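PDB 5C1E: pectinesterase from Aspergillus niger, which catalyses hydrolysis of the methyl esters of pectin, releasing methanol and leaving de-esterified galacturonate in the chain, and is probably involved in the maceration of plant tissue. Local coordinates for residues 138-143 with 159-164; 89-94 with 117-122; 27-32 with 51-56. One frame throughout, in Å; residues are numbered along the deposited sequence. Where two conformers were deposited one is given.

Contact 1 of 3, residues 138-143 with 159-164. With GOL (glycerol), chain I.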
ATOM      1  N   TYR A 138      11.247  -4.644  -2.706  1.00 14.49           N
ATOM      2  CA  TYR A 138      11.479  -5.215  -4.028  1.00 14.84           C
ATOM      3  C   TYR A 138      10.418  -6.289  -4.279  1.00 14.78           C
ATOM      4  O   TYR A 138       9.508  -6.101  -5.109  1.00 14.35           O
ATOM      5  CB  TYR A 138      12.906  -5.775  -4.157  1.00 15.47           C
ATOM      6  CG  TYR A 138      13.234  -6.099  -5.580  1.00 15.55           C
ATOM      7  CD1 TYR A 138      13.747  -5.117  -6.437  1.00 15.19           C
ATOM      8  CD2 TYR A 138      12.986  -7.367  -6.099  1.00 15.40           C
ATOM      9  CE1 TYR A 138      14.018  -5.407  -7.759  1.00 14.90           C
ATOM     10  CE2 TYR A 138      13.262  -7.667  -7.423  1.00 15.32           C
ATOM     11  CZ  TYR A 138      13.776  -6.666  -8.250  1.00 15.47           C
ATOM     12  OH  TYR A 138      14.040  -6.937  -9.579  1.00 15.45           O
ATOM     13  N   GLN A 139      10.536  -7.406  -3.564  1.00 14.33           N
ATOM     14  CA  GLN A 139       9.558  -8.466  -3.631  1.00 15.01           C
ATOM     15  C   GLN A 139       8.601  -8.411  -2.438  1.00 15.25           C
ATOM     16  O   GLN A 139       9.044  -8.435  -1.281  1.00 14.25           O
ATOM     17  CB  GLN A 139      10.252  -9.838  -3.678  1.00 15.83           C
ATOM     18  CG  GLN A 139       9.288 -10.984  -3.889  1.00 16.66           C
ATOM     19  CD  GLN A 139      10.001 -12.283  -4.231  1.00 17.67           C
ATOM     20  OE1 GLN A 139      11.224 -12.396  -4.112  1.00 18.08           O
ATOM     21  NE2 GLN A 139       9.240 -13.259  -4.682  1.00 18.26           N
ATOM     22  N   ASP A 140       7.297  -8.325  -2.739  1.00 15.24           N
ATOM     23  CA  ASP A 140       6.229  -8.310  -1.727  1.00 15.60           C
ATOM     24  C   ASP A 140       6.223  -7.050  -0.811  1.00 14.89           C
ATOM     25  O   ASP A 140       6.011  -7.142   0.392  1.00 13.46           O
ATOM     26  CB  ASP A 140       6.317  -9.559  -0.853  1.00 17.31           C
ATOM     27  CG  ASP A 140       5.863 -10.816  -1.551  1.00 19.44           C
ATOM     28  OD1 ASP A 140       5.772 -10.847  -2.774  1.00 21.74           O
ATOM     29  OD2 ASP A 140       5.611 -11.815  -0.832  1.00 22.71           O
ATOM     30  N   THR A 141       6.468  -5.878  -1.385  1.00 14.46           N
ATOM     31  CA  THR A 141       6.530  -4.637  -0.593  1.00 13.54           C
ATOM     32  C   THR A 141       5.318  -4.397   0.296  1.00 13.50           C
ATOM     33  O   THR A 141       5.472  -4.183   1.489  1.00 13.48           O
ATOM     34  CB  THR A 141       6.713  -3.400  -1.487  1.00 13.46           C
ATOM     35  OG1 THR A 141       7.868  -3.576  -2.338  1.00 13.52           O
ATOM     36  CG2 THR A 141       6.860  -2.149  -0.627  1.00 13.12           C
ATOM     37  N   LEU A 142       4.128  -4.380  -0.298  1.00 13.18           N
ATOM     38  CA  LEU A 142       2.907  -4.009   0.404  1.00 12.93           C
ATOM     39  C   LEU A 142       1.933  -5.169   0.461  1.00 13.09           C
ATOM     40  O   LEU A 142       1.315  -5.571  -0.546  1.00 12.76           O
ATOM     41  CB  LEU A 142       2.277  -2.775  -0.244  1.00 13.06           C
ATOM     42  CG  LEU A 142       1.028  -2.217   0.430  1.00 13.05           C
ATOM     43  CD1 LEU A 142       1.314  -1.662   1.816  1.00 13.55           C
ATOM     44  CD2 LEU A 142       0.423  -1.165  -0.476  1.00 13.20           C
ATOM     45  N   TYR A 143       1.805  -5.718   1.657  1.00 13.04           N
ATOM     46  CA  TYR A 143       0.963  -6.874   1.865  1.00 13.57           C
ATOM     47  C   TYR A 143      -0.387  -6.369   2.287  1.00 13.75           C
ATOM     48  O   TYR A 143      -0.596  -6.096   3.461  1.00 13.41           O
ATOM     49  CB  TYR A 143       1.573  -7.763   2.930  1.00 13.89           C
ATOM     50  CG  TYR A 143       0.982  -9.153   3.096  1.00 14.53           C
ATOM     51  CD1 TYR A 143      -0.001  -9.662   2.241  1.00 15.00           C
ATOM     52  CD2 TYR A 143       1.436  -9.972   4.109  1.00 14.79           C
ATOM     53  CE1 TYR A 143      -0.508 -10.952   2.416  1.00 15.71           C
ATOM     54  CE2 TYR A 143       0.949 -11.256   4.282  1.00 15.83           C
ATOM     55  CZ  TYR A 143      -0.017 -11.748   3.429  1.00 16.59           C
ATOM     56  OH  TYR A 143      -0.502 -13.039   3.628  1.00 18.15           O
ATOM     57  N   ALA A 159       9.050  -4.501  -7.294  1.00 15.02           N
ATOM     58  CA  ALA A 159       9.210  -5.167  -8.567  1.00 14.79           C
ATOM     59  C   ALA A 159       8.325  -6.396  -8.730  1.00 15.16           C
ATOM     60  O   ALA A 159       7.728  -6.592  -9.786  1.00 14.72           O
ATOM     61  CB  ALA A 159      10.660  -5.572  -8.743  1.00 14.83           C
ATOM     62  N   VAL A 160       8.290  -7.237  -7.696  1.00 15.25           N
ATOM     63  CA  VAL A 160       7.669  -8.532  -7.759  1.00 15.23           C
ATOM     64  C   VAL A 160       6.545  -8.675  -6.740  1.00 14.84           C
ATOM     65  O   VAL A 160       6.785  -8.680  -5.525  1.00 15.22           O
ATOM     66  CB  VAL A 160       8.728  -9.629  -7.539  1.00 15.40           C
ATOM     67  CG1 VAL A 160       8.079 -11.011  -7.545  1.00 15.91           C
ATOM     68  CG2 VAL A 160       9.781  -9.519  -8.623  1.00 16.16           C
ATOM     69  N   ASP A 161       5.318  -8.790  -7.253  1.00 14.81           N
ATOM     70  CA  ASP A 161       4.117  -9.002  -6.440  1.00 14.87           C
ATOM     71  C   ASP A 161       4.077  -7.986  -5.328  1.00 14.45           C
ATOM     72  O   ASP A 161       3.849  -8.333  -4.181  1.00 15.52           O
ATOM     73  CB  ASP A 161       4.084 -10.415  -5.838  1.00 15.61           C
ATOM     74  CG  ASP A 161       4.114 -11.515  -6.876  1.00 16.52           C
ATOM     75  OD1 ASP A 161       3.813 -11.272  -8.077  1.00 15.73           O
ATOM     76  OD2 ASP A 161       4.409 -12.668  -6.470  1.00 18.05           O
ATOM     77  N   TYR A 162       4.355  -6.729  -5.652  1.00 14.39           N
ATOM     78  CA  TYR A 162       4.581  -5.744  -4.598  1.00 14.00           C
ATOM     79  C   TYR A 162       3.335  -5.089  -3.990  1.00 13.99           C
ATOM     80  O   TYR A 162       3.454  -4.385  -2.998  1.00 14.44           O
ATOM     81  CB  TYR A 162       5.668  -4.738  -4.981  1.00 14.19           C
ATOM     82  CG  TYR A 162       5.468  -3.807  -6.160  1.00 14.27           C
ATOM     83  CD1 TYR A 162       5.799  -4.198  -7.453  1.00 14.19           C
ATOM     84  CD2 TYR A 162       5.048  -2.506  -5.964  1.00 14.33           C
ATOM     85  CE1 TYR A 162       5.683  -3.338  -8.515  1.00 14.56           C
ATOM     86  CE2 TYR A 162       4.930  -1.624  -7.023  1.00 14.54           C
ATOM     87  CZ  TYR A 162       5.256  -2.030  -8.288  1.00 14.63           C
ATOM     88  OH  TYR A 162       5.148  -1.143  -9.330  1.00 14.78           O
ATOM     89  N   ILE A 163       2.160  -5.374  -4.560  1.00 13.43           N
ATOM     90  CA  ILE A 163       0.862  -5.110  -3.910  1.00 13.54           C
ATOM     91  C   ILE A 163       0.138  -6.444  -3.972  1.00 13.01           C
ATOM     92  O   ILE A 163      -0.177  -6.917  -5.053  1.00 13.12           O
ATOM     93  CB  ILE A 163       0.058  -4.018  -4.630  1.00 13.26           C
ATOM     94  CG1 ILE A 163       0.856  -2.714  -4.663  1.00 13.40           C
ATOM     95  CG2 ILE A 163      -1.300  -3.812  -3.954  1.00 13.93           C
ATOM     96  CD1 ILE A 163       0.273  -1.646  -5.577  1.00 13.39           C
ATOM     97  N   PHE A 164      -0.023  -7.093  -2.831  1.00 12.85           N
ATOM     98  CA  PHE A 164      -0.467  -8.485  -2.814  1.00 12.81           C
ATOM     99  C   PHE A 164      -1.290  -8.804  -1.573  1.00 13.08           C
ATOM    100  O   PHE A 164      -1.126  -8.172  -0.536  1.00 12.39           O
ATOM    101  CB  PHE A 164       0.749  -9.454  -2.973  1.00 13.23           C
ATOM    102  CG  PHE A 164       1.565  -9.630  -1.718  1.00 13.65           C
ATOM    103  CD1 PHE A 164       2.372  -8.595  -1.249  1.00 13.74           C
ATOM    104  CD2 PHE A 164       1.528 -10.814  -1.011  1.00 13.79           C
ATOM    105  CE1 PHE A 164       3.095  -8.743  -0.083  1.00 14.16           C
ATOM    106  CE2 PHE A 164       2.248 -10.965   0.158  1.00 14.20           C
ATOM    107  CZ  PHE A 164       3.034  -9.939   0.622  1.00 14.11           C
TER
HETATM  108  C1  GOL I 408       2.793 -13.706  -3.279  1.00 37.34           C
HETATM  109  O1  GOL I 408       3.642 -12.705  -3.855  1.00 38.45           O
HETATM  110  C2  GOL I 408       3.636 -14.843  -2.722  1.00 39.28           C
HETATM  111  O2  GOL I 408       4.475 -15.383  -3.743  1.00 40.57           O
HETATM  112  C3  GOL I 408       4.527 -14.326  -1.611  1.00 39.69           C
HETATM  113  O3  GOL I 408       5.305 -15.388  -1.034  1.00 44.16           O
HETATM  114  O   HOH W   1       6.140 -12.970  -4.506  1.00 21.83           O

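Contact 2 of 3, residues 89-94 with 117-122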
ATOM      1  N   ASP A  89       4.242 -12.075   7.371  0.50 19.96           N
ATOM      2  CA  ASP A  89       3.885 -11.107   8.416  0.50 20.25           C
ATOM      3  C   ASP A  89       5.045 -10.773   9.335  0.50 20.03           C
ATOM      4  O   ASP A  89       5.221  -9.617   9.707  0.50 19.32           O
ATOM      5  CB  ASP A  89       2.717 -11.615   9.268  0.50 20.92           C
ATOM      6  CG  ASP A  89       1.392 -11.469   8.571  0.50 21.25           C
ATOM      7  OD1 ASP A  89       1.387 -10.991   7.421  0.50 21.87           O
ATOM      8  OD2 ASP A  89       0.361 -11.860   9.154  0.50 22.46           O
ATOM      9  N   LYS A  90       5.836 -11.782   9.688  1.00 19.81           N
ATOM     10  CA  LYS A  90       6.993 -11.585  10.572  1.00 20.32           C
ATOM     11  C   LYS A  90       8.138 -10.844   9.908  1.00 18.86           C
ATOM     12  O   LYS A  90       9.005 -10.349  10.616  1.00 19.15           O
ATOM     13  CB  LYS A  90       7.509 -12.915  11.140  1.00 22.07           C
ATOM     14  CG  LYS A  90       6.592 -13.527  12.177  1.00 24.75           C
ATOM     15  CD  LYS A  90       7.092 -14.874  12.679  1.00 27.06           C
ATOM     16  CE  LYS A  90       6.087 -15.451  13.660  1.00 29.95           C
ATOM     17  NZ  LYS A  90       6.484 -16.799  14.163  1.00 33.27           N
ATOM     18  N   SER A  91       8.150 -10.784   8.572  1.00 17.13           N
ATOM     19  CA  SER A  91       9.158 -10.031   7.832  1.00 16.41           C
ATOM     20  C   SER A  91       8.829  -8.540   7.737  1.00 16.03           C
ATOM     21  O   SER A  91       9.670  -7.754   7.306  1.00 16.01           O
ATOM     22  CB  SER A  91       9.327 -10.593   6.415  1.00 16.17           C
ATOM     23  OG  SER A  91       8.301 -10.155   5.532  1.00 15.20           O
ATOM     24  N   ALA A  92       7.613  -8.161   8.117  1.00 16.48           N
ATOM     25  CA  ALA A  92       7.125  -6.805   7.870  1.00 16.49           C
ATOM     26  C   ALA A  92       7.782  -5.810   8.794  1.00 16.14           C
ATOM     27  O   ALA A  92       7.921  -6.065   9.982  1.00 16.73           O
ATOM     28  CB  ALA A  92       5.616  -6.736   8.031  1.00 17.01           C
ATOM     29  N   THR A  93       8.198  -4.671   8.247  1.00 15.86           N
ATOM     30  CA  THR A  93       8.714  -3.584   9.072  1.00 15.51           C
ATOM     31  C   THR A  93       7.605  -3.036   9.962  1.00 15.14           C
ATOM     32  O   THR A  93       7.831  -2.740  11.148  1.00 14.27           O
ATOM     33  CB  THR A  93       9.332  -2.492   8.208  1.00 15.47           C
ATOM     34  OG1 THR A  93      10.423  -3.066   7.486  1.00 15.16           O
ATOM     35  CG2 THR A  93       9.832  -1.358   9.061  1.00 16.12           C
ATOM     36  N   VAL A  94       6.408  -2.936   9.395  1.00 14.56           N
ATOM     37  CA  VAL A  94       5.208  -2.523  10.152  1.00 14.70           C
ATOM     38  C   VAL A  94       4.049  -3.486   9.873  1.00 15.21           C
ATOM     39  O   VAL A  94       3.719  -3.766   8.707  1.00 14.78           O
ATOM     40  CB  VAL A  94       4.742  -1.099   9.803  1.00 14.66           C
ATOM     41  CG1 VAL A  94       3.466  -0.768  10.559  1.00 14.87           C
ATOM     42  CG2 VAL A  94       5.803  -0.067  10.139  1.00 14.52           C
ATOM     43  N   GLN A 117      11.171 -12.668  -0.534  1.00 17.42           N
ATOM     44  CA  GLN A 117      10.055 -11.865  -0.095  1.00 18.35           C
ATOM     45  C   GLN A 117      10.468 -11.100   1.151  1.00 17.30           C
ATOM     46  O   GLN A 117      11.081 -11.667   2.029  1.00 16.40           O
ATOM     47  CB  GLN A 117       8.848 -12.742   0.234  1.00 19.88           C
ATOM     48  CG  GLN A 117       8.403 -13.613  -0.926  1.00 21.18           C
ATOM     49  CD  GLN A 117       8.998 -15.006  -0.859  1.00 23.77           C
ATOM     50  OE1 GLN A 117      10.193 -15.190  -0.562  1.00 25.54           O
ATOM     51  NE2 GLN A 117       8.178 -15.995  -1.161  1.00 26.04           N
ATOM     52  N   ALA A 118      10.139  -9.814   1.204  1.00 16.49           N
ATOM     53  CA  ALA A 118      10.485  -8.984   2.344  1.00 16.28           C
ATOM     54  C   ALA A 118       9.494  -7.836   2.443  1.00 16.48           C
ATOM     55  O   ALA A 118       9.567  -6.873   1.692  1.00 16.36           O
ATOM     56  CB  ALA A 118      11.909  -8.469   2.227  1.00 16.45           C
ATOM     57  N   VAL A 119       8.555  -7.966   3.365  1.00 15.95           N
ATOM     58  CA  VAL A 119       7.433  -7.043   3.442  1.00 15.34           C
ATOM     59  C   VAL A 119       7.812  -5.727   4.118  1.00 15.52           C
ATOM     60  O   VAL A 119       8.478  -5.717   5.143  1.00 14.64           O
ATOM     61  CB  VAL A 119       6.250  -7.705   4.163  1.00 15.63           C
ATOM     62  CG1 VAL A 119       5.075  -6.758   4.355  1.00 15.33           C
ATOM     63  CG2 VAL A 119       5.796  -8.918   3.362  1.00 15.48           C
ATOM     64  N   ALA A 120       7.381  -4.619   3.513  1.00 14.45           N
ATOM     65  CA  ALA A 120       7.532  -3.302   4.139  1.00 14.56           C
ATOM     66  C   ALA A 120       6.396  -3.072   5.126  1.00 14.13           C
ATOM     67  O   ALA A 120       6.642  -2.885   6.305  1.00 14.19           O
ATOM     68  CB  ALA A 120       7.580  -2.205   3.101  1.00 14.26           C
ATOM     69  N   LEU A 121       5.155  -3.122   4.657  1.00 13.86           N
ATOM     70  CA  LEU A 121       4.003  -2.980   5.541  1.00 14.20           C
ATOM     71  C   LEU A 121       2.941  -4.014   5.223  1.00 14.97           C
ATOM     72  O   LEU A 121       2.677  -4.307   4.047  1.00 14.58           O
ATOM     73  CB  LEU A 121       3.404  -1.564   5.490  1.00 14.23           C
ATOM     74  CG  LEU A 121       2.207  -1.323   6.427  1.00 13.93           C
ATOM     75  CD1 LEU A 121       2.220   0.076   7.007  1.00 14.29           C
ATOM     76  CD2 LEU A 121       0.881  -1.590   5.731  1.00 13.67           C
ATOM     77  N   VAL A 122       2.377  -4.616   6.274  1.00 15.37           N
ATOM     78  CA  VAL A 122       1.215  -5.467   6.094  1.00 16.26           C
ATOM     79  C   VAL A 122       0.011  -4.765   6.711  1.00 15.70           C
ATOM     80  O   VAL A 122       0.052  -4.285   7.861  1.00 15.79           O
ATOM     81  CB  VAL A 122       1.392  -6.925   6.613  1.00 17.56           C
ATOM     82  CG1 VAL A 122       1.987  -6.978   7.993  1.00 17.97           C
ATOM     83  CG2 VAL A 122       0.065  -7.682   6.586  1.00 17.68           C
TER

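Contact 3 of 3, residues 27-32 with 51-56. With NAG (2-acetamido-2-deoxy-beta-D-glucopyranose), chain B.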
ATOM      1  N   ASP A  27       3.818   1.561  22.901  1.00 22.69           N
ATOM      2  CA  ASP A  27       3.743   0.935  24.239  1.00 22.33           C
ATOM      3  C   ASP A  27       3.005   1.833  25.227  1.00 21.71           C
ATOM      4  O   ASP A  27       2.188   1.352  26.023  1.00 23.14           O
ATOM      5  CB  ASP A  27       5.146   0.605  24.803  1.00 22.65           C
ATOM      6  CG  ASP A  27       5.847  -0.550  24.062  1.00 23.57           C
ATOM      7  OD1 ASP A  27       5.203  -1.275  23.291  1.00 24.50           O
ATOM      8  OD2 ASP A  27       7.064  -0.731  24.256  1.00 25.79           O
ATOM      9  N   ALA A  28       3.295   3.127  25.188  1.00 20.11           N
ATOM     10  CA  ALA A  28       2.656   4.088  26.082  1.00 20.56           C
ATOM     11  C   ALA A  28       1.135   4.183  25.927  1.00 21.24           C
ATOM     12  O   ALA A  28       0.465   4.649  26.831  1.00 20.82           O
ATOM     13  CB  ALA A  28       3.274   5.468  25.919  1.00 20.58           C
ATOM     14  N   LEU A  29       0.591   3.766  24.792  1.00 21.41           N
ATOM     15  CA  LEU A  29      -0.868   3.737  24.625  1.00 21.80           C
ATOM     16  C   LEU A  29      -1.529   2.695  25.517  1.00 21.76           C
ATOM     17  O   LEU A  29      -2.664   2.882  25.934  1.00 21.93           O
ATOM     18  CB  LEU A  29      -1.247   3.433  23.172  1.00 22.77           C
ATOM     19  CG  LEU A  29      -0.767   4.470  22.146  1.00 23.33           C
ATOM     20  CD1 LEU A  29      -1.150   4.005  20.755  1.00 24.61           C
ATOM     21  CD2 LEU A  29      -1.328   5.855  22.427  1.00 23.99           C
ATOM     22  N   GLY A  30      -0.827   1.595  25.771  1.00 21.75           N
ATOM     23  CA  GLY A  30      -1.337   0.525  26.621  1.00 23.00           C
ATOM     24  C   GLY A  30      -2.617  -0.105  26.099  1.00 24.43           C
ATOM     25  O   GLY A  30      -2.863  -0.126  24.892  1.00 23.07           O
ATOM     26  N   SER A  31      -3.418  -0.628  27.025  0.60 25.58           N
ATOM     27  CA  SER A  31      -4.711  -1.223  26.710  0.60 27.20           C
ATOM     28  C   SER A  31      -5.757  -0.152  26.939  0.60 27.90           C
ATOM     29  O   SER A  31      -6.038   0.216  28.079  0.60 30.43           O
ATOM     30  CB  SER A  31      -4.991  -2.426  27.615  0.60 28.30           C
ATOM     31  OG  SER A  31      -3.845  -3.249  27.732  0.60 29.59           O
ATOM     32  N   SER A  32      -6.281   0.401  25.861  1.00 27.80           N
ATOM     33  CA  SER A  32      -7.321   1.414  25.950  1.00 26.56           C
ATOM     34  C   SER A  32      -8.058   1.351  24.632  1.00 26.25           C
ATOM     35  O   SER A  32      -7.462   1.006  23.604  1.00 25.07           O
ATOM     36  CB  SER A  32      -6.725   2.799  26.157  1.00 26.33           C
ATOM     37  OG  SER A  32      -7.699   3.816  25.980  1.00 26.73           O
ATOM     38  N   ILE A  51       1.253  -2.896  15.119  1.00 19.43           N
ATOM     39  CA  ILE A  51       0.239  -1.925  15.549  1.00 20.30           C
ATOM     40  C   ILE A  51      -1.042  -2.688  15.898  1.00 19.91           C
ATOM     41  O   ILE A  51      -1.792  -3.102  15.001  1.00 18.79           O
ATOM     42  CB  ILE A  51      -0.118  -0.897  14.463  1.00 21.58           C
ATOM     43  CG1 ILE A  51       1.121  -0.289  13.791  1.00 23.35           C
ATOM     44  CG2 ILE A  51      -1.000   0.214  15.035  1.00 21.94           C
ATOM     45  CD1 ILE A  51       2.066   0.456  14.682  1.00 23.86           C
ATOM     46  N   ASP A  52      -1.287  -2.890  17.193  1.00 20.32           N
ATOM     47  CA  ASP A  52      -2.447  -3.670  17.635  1.00 21.70           C
ATOM     48  C   ASP A  52      -3.307  -2.942  18.662  1.00 21.78           C
ATOM     49  O   ASP A  52      -4.070  -3.569  19.371  1.00 23.40           O
ATOM     50  CB  ASP A  52      -1.997  -5.033  18.184  1.00 23.25           C
ATOM     51  CG  ASP A  52      -1.046  -4.899  19.362  1.00 25.65           C
ATOM     52  OD1 ASP A  52      -0.893  -3.767  19.882  1.00 25.47           O
ATOM     53  OD2 ASP A  52      -0.451  -5.924  19.754  1.00 28.39           O
ATOM     54  N   TYR A  53      -3.199  -1.622  18.719  1.00 20.48           N
ATOM     55  CA  TYR A  53      -3.965  -0.820  19.663  1.00 20.44           C
ATOM     56  C   TYR A  53      -5.470  -1.090  19.503  1.00 20.78           C
ATOM     57  O   TYR A  53      -5.982  -1.209  18.371  1.00 19.41           O
ATOM     58  CB  TYR A  53      -3.637   0.656  19.416  1.00 19.81           C
ATOM     59  CG  TYR A  53      -4.297   1.620  20.366  1.00 19.59           C
ATOM     60  CD1 TYR A  53      -4.024   1.572  21.736  1.00 20.02           C
ATOM     61  CD2 TYR A  53      -5.181   2.581  19.901  1.00 18.53           C
ATOM     62  CE1 TYR A  53      -4.633   2.461  22.609  1.00 20.11           C
ATOM     63  CE2 TYR A  53      -5.798   3.471  20.767  1.00 19.05           C
ATOM     64  CZ  TYR A  53      -5.518   3.400  22.126  1.00 19.73           C
ATOM     65  OH  TYR A  53      -6.113   4.279  23.018  1.00 20.42           O
ATOM     66  N   ALA A  54      -6.175  -1.189  20.635  1.00 21.16           N
ATOM     67  CA  ALA A  54      -7.601  -1.514  20.644  1.00 21.50           C
ATOM     68  C   ALA A  54      -8.482  -0.375  20.162  1.00 21.52           C
ATOM     69  O   ALA A  54      -9.545  -0.602  19.620  1.00 22.02           O
ATOM     70  CB  ALA A  54      -8.035  -1.967  22.036  1.00 21.58           C
ATOM     71  N   GLY A  55      -8.051   0.857  20.383  1.00 21.77           N
ATOM     72  CA  GLY A  55      -8.801   2.010  19.931  1.00 21.78           C
ATOM     73  C   GLY A  55      -8.417   2.464  18.527  1.00 21.45           C
ATOM     74  O   GLY A  55      -7.658   1.798  17.827  1.00 19.84           O
ATOM     75  N   ASN A  56      -8.970   3.595  18.101  0.50 21.09           N
ATOM     76  CA  ASN A  56      -8.639   4.159  16.799  0.50 21.14           C
ATOM     77  C   ASN A  56      -7.383   5.013  16.906  0.50 20.40           C
ATOM     78  O   ASN A  56      -7.388   6.060  17.551  0.50 20.69           O
ATOM     79  CB  ASN A  56      -9.794   4.986  16.247  0.50 21.86           C
ATOM     80  CG  ASN A  56     -10.781   4.150  15.453  0.50 22.77           C
ATOM     81  OD1 ASN A  56     -10.661   2.916  15.367  0.50 23.34           O
ATOM     82  ND2 ASN A  56     -11.867   5.240  15.368  0.50 33.14           N
TER
HETATM   83  C1  NAG B 401     -13.729   4.238  15.340  0.60 37.32           C
HETATM   84  C2  NAG B 401     -14.675   5.285  15.900  0.60 37.90           C
HETATM   85  C3  NAG B 401     -15.972   5.139  15.109  0.60 38.65           C
HETATM   86  C4  NAG B 401     -15.687   5.257  13.597  0.60 37.83           C
HETATM   87  C5  NAG B 401     -14.454   4.452  13.141  0.60 35.88           C
HETATM   88  C6  NAG B 401     -13.980   4.830  11.746  0.60 34.64           C
HETATM   89  C7  NAG B 401     -14.339   6.030  18.241  0.60 38.51           C
HETATM   90  C8  NAG B 401     -14.535   5.738  19.705  0.60 38.99           C
HETATM   91  N2  NAG B 401     -14.802   5.139  17.350  0.60 37.94           N
HETATM   92  O3  NAG B 401     -16.908   6.112  15.540  0.60 39.24           O
HETATM   93  O4  NAG B 401     -16.817   4.840  12.844  0.60 37.15           O
HETATM   94  O5  NAG B 401     -13.373   4.638  14.028  0.60 35.98           O
HETATM   95  O6  NAG B 401     -12.936   3.958  11.353  0.60 32.28           O
HETATM   96  O7  NAG B 401     -13.767   7.071  17.930  0.60 39.61           O
HETATM   97  O   HOH W   2      -5.067  -1.004  23.327  1.00 24.57           O

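Contact 1 of 3, residues 138-143 with 159-164
Two successive amides grip the carbonyl oxygen of Tyr138: Ala159 N lies 2.7 Å from Tyr138 O, in the carbonyl plane and on a lone pair, while Val160 N, 3.1 Å from Tyr138 O, stands tilted out of that plane. The Ala159 methyl sits over a face of the Tyr138 ring, a CH-pi contact with CB 3.5 Å from the ring centroid. Asp140 N bonds to Val160 O, Leu142 N to Tyr162 O and Phe164 N to Leu142 O. Such pairing of successive coils is the hallmark of the parallel beta-helix. Phe164 CG lies between its backbone N and carbonyl carbon (chi1 77°), which swings the ring back over the neighbouring coil. There Tyr143 meets one face in an offset stack, planes 6° apart, and the Asp140 carboxylate, its plane 29° from that of the ring, lies against the opposite face, Asp140 CG 3.7 Å from Phe164 CZ. Asp161, the predicted active-site residue, brings its OD2 within 4.3 Å of Asp140 OD1. One water donates to both oxygens, and O1 of a glycerol, probably from the crystallisation liquor, lies 2.7 Å from Asp161 OD2. Arg221 forms a salt bridge with Asp161 OD1.

Contact 2 of 3, residues 89-94 with 117-122
Ser91 meets the backbone of the next coil through OG, which accepts from Val119 N at 3.1 Å in a nearly linear bond, 167° at the hydrogen. Its chi1 of 79° places OG between its own backbone N and carbonyl carbon, and the same oxygen also bonds to Leu88 O, so the serine joins the loop after helix 82-85 to the next coil. Val119 receives this hydroxyl alongside its branches: CB and CG2 both touch Ser91 OG, while CG1, anti to the backbone N, turns to the methyl of Ala92, with Val119 CG1 3.7 Å from Ala92 CB. A second valine reaches the same methyl, Val122 CG1 lying 3.6 Å from Ala92 CB. The other branch of Val122, CG2, meets Asp89, whose side chain crosses it at about a right angle and brings OD1 to 3.7 Å from Val122 CG2. At the far end Val94 and Leu121 stand on one face of the parallel sheet, Val94 CG1 touching Leu121 CD1 at 3.9 Å. Here the loop settles into the parallel beta-helix: Val94 N bonds to Ala120 O, and Val122 N returns a bond to Val94 O at 2.9 Å. Between the serine and this strand pair, Val119 O takes a bent bond from Thr93 N and another from Asn110 ND2. The Asp89 carboxylate is divided in its surroundings. OD2 is paired in a salt bridge with Lys145, whereas OD1 is buried against Val122 with no polar partner in the conformer described; such an apolar setting would tend to raise the cost of the negative charge, and the lysine probably offsets part of it.

Contact 3 of 3, residues 27-32 with 51-56
Tyr53 buries more surface here than any other residue, its ring set against the C-terminal end of helix 22-29, which lies beside the first strands of the parallel beta-helix. With CG anti to the backbone N (chi1 -177°), the ring extends from its loop and is held between two neighbours. Leu29 crosses it at about a right angle and sets CD1 over one face, a CH-pi contact 4.1 Å from the ring centroid, while Leu29 CB lies 3.6 Å from Tyr53 CE1. The opposite face carries Gly55 N. Leu29 also packs on strands 11-13, 36-40 and 57-61, and Tyr53 shares Ala36 of the second. Ser32 runs past the far end of the ring: its carbonyl oxygen comes to 3.3 Å from Tyr53 CE1, and Ser32 OG and Tyr53 OH, 3.4 Å apart, make at best a weak bond. Both hydroxyls have stronger partners in Ser34, Tyr53 OH at its carbonyl oxygen and Ser32 OG at its amide. Asn56, at the end of the loop, bears the N-acetylglucosamine stub. Gly30 O lies at the edge of the Tyr53 ring, near its plane, and a water donates to it at 2.8 Å and accepts from both Ser32 N and Ala54 N.

Contacts 1 and 2 join successive pairs of coils in the same beta-helix, their centres 10 Å apart. Strands 121-124 and 142-146 are neighbours, with Tyr143 N 2.9 Å from Leu121 O, probably a hydrogen bond, and Tyr143 CE2 packs 3.2 Å from Asp89 OD1. Contact 2 flanks the predicted active site held in contact 1: the side chain of Val119 is about 9 Å from that of Asp161, and Gln117 bonds through NE2 to the glycerol lying beside Asp140 and Asp161. Contact 3 stands farther toward the N-terminal end, about 28 Å from contact 1 between centres, yet it touches contact 2 where Ile51 CG1 lies 4.0 Å from Val94 CG1.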